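Local coordinates for transcriptional regulator, putative, Mar family (PDB 2ETH), which probably binds DNA as a dimeric winged helix-turn-helix transcriptional regulator of the MarR family, at the interface of chains A and B. Coordinates in Å, arbitrary orientation; residue numbers count along the deposited sequence, not the author numbering. Chains: chain A/B, transcriptional regulator, putative, Mar family.

The interface of chains A and B. Residues chain A 25, 29, 130; chain B 142, 145-146, 149.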
# COMPACT_ATOMS: atom_id res chain seq x y z
N LEU A 25 -4.84 -8.09 7.60
CA LEU A 25 -3.44 -8.26 7.93
C LEU A 25 -2.75 -6.89 7.93
O LEU A 25 -2.13 -6.50 8.92
CB LEU A 25 -2.76 -9.24 6.96
CG LEU A 25 -1.59 -10.03 7.52
CD1 LEU A 25 -1.93 -10.55 8.91
CD2 LEU A 25 -1.25 -11.16 6.56
N PHE A 29 -0.82 -4.88 10.73
CA PHE A 29 0.49 -4.19 10.55
C PHE A 29 0.39 -2.67 10.75
O PHE A 29 1.34 -2.04 11.19
CB PHE A 29 1.11 -4.41 9.15
CG PHE A 29 1.46 -5.84 8.83
CD1 PHE A 29 2.17 -6.63 9.73
CD2 PHE A 29 1.14 -6.37 7.58
CE1 PHE A 29 2.52 -7.91 9.40
CE2 PHE A 29 1.49 -7.67 7.26
CZ PHE A 29 2.18 -8.44 8.17
N PHE A 130 6.80 -14.47 16.45
CA PHE A 130 7.11 -15.75 15.84
C PHE A 130 8.07 -16.63 16.70
O PHE A 130 9.11 -16.18 17.14
CB PHE A 130 7.84 -15.55 14.51
CG PHE A 130 7.02 -14.91 13.40
CD1 PHE A 130 5.65 -14.86 13.40
CD2 PHE A 130 7.69 -14.44 12.28
CE1 PHE A 130 4.96 -14.29 12.35
CE2 PHE A 130 7.00 -13.88 11.22
CZ PHE A 130 5.62 -13.80 11.27
N PHE B 142 1.45 -18.23 4.94
CA PHE B 142 0.50 -17.14 5.10
C PHE B 142 -0.47 -17.40 6.27
O PHE B 142 -0.66 -16.53 7.09
CB PHE B 142 -0.23 -16.94 3.81
CG PHE B 142 -1.23 -15.86 3.87
CD1 PHE B 142 -0.82 -14.53 3.76
CD2 PHE B 142 -2.59 -16.15 4.01
CE1 PHE B 142 -1.76 -13.49 3.80
CE2 PHE B 142 -3.53 -15.12 4.08
CZ PHE B 142 -3.12 -13.80 3.97
N MSE B 145 1.46 -16.97 9.56
CA MSE B 145 1.63 -15.57 9.89
C MSE B 145 0.32 -14.92 10.39
O MSE B 145 0.31 -14.19 11.38
CB MSE B 145 2.17 -14.85 8.68
CG MSE B 145 2.24 -13.36 8.87
SE MSE B 145 2.97 -12.46 7.34
CE MSE B 145 1.76 -13.13 5.93
N VAL B 146 -0.80 -15.19 9.74
CA VAL B 146 -2.05 -14.66 10.23
C VAL B 146 -2.36 -15.20 11.64
O VAL B 146 -2.70 -14.44 12.51
CB VAL B 146 -3.18 -14.88 9.19
CG1 VAL B 146 -4.56 -14.56 9.75
CG2 VAL B 146 -2.92 -14.01 8.03
N LEU B 149 0.12 -13.53 14.27
CA LEU B 149 -0.21 -12.13 14.51
C LEU B 149 -1.58 -11.88 15.15
O LEU B 149 -1.88 -10.77 15.59
CB LEU B 149 -0.07 -11.36 13.20
CG LEU B 149 1.32 -11.44 12.55
CD1 LEU B 149 1.36 -10.58 11.30
CD2 LEU B 149 2.41 -11.07 13.52
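Helix 15-30 of chain A, through A:Leu25 and A:Phe29, packs on the C-terminal helix 132-150 of chain B, and A:Phe130, in the loop between helices 106-127 and 132-150, reaches the same helix. In MarR-family regulators the terminal helices build the dimerisation region, and this patch, part of a two-fold symmetric interface, recurs with the chains exchanged. A:Leu25 loses 82 Å² of surface to chain B, more than any other residue of the patch. Its CG lies anti to the backbone N (chi1 -151°), which directs both methyls at chain B. CD2 enters between three side chains: B:Val146 CG2 at 3.6 Å, B:Phe142 CE1 (3.7 Å), with the methyl raised above the ring plane, and the terminal methyl CE of selenomethionine B:Met145, also at 3.7 Å. That methyl is brought round by a bend at chi3 (55°) after an extended start to the chain. CD1 of A:Leu25 touches the same valine methyl, CG2, at 3.7 Å, so both branches of the fork meet it. Within chain B this methyl also lies over one face of the B:Phe142 ring, displaced toward its rim, so it touches phenylalanine and leucine from roughly perpendicular directions. One turn further along the chain A helix, A:Phe29 meets B:Leu149 through CE1 and CZ, with methyl CD1 tilted well out of the ring plane and 3.5 Å from CE1; the two side chains cross at about a right angle. The selenium of B:Met145 lies 4.2 Å from A:Phe29 CZ, and CG of that residue equally far from A:Phe130 CZ, a looser, tip-on contact. No nitrogen or oxygen of one chain comes within bonding reach of the other.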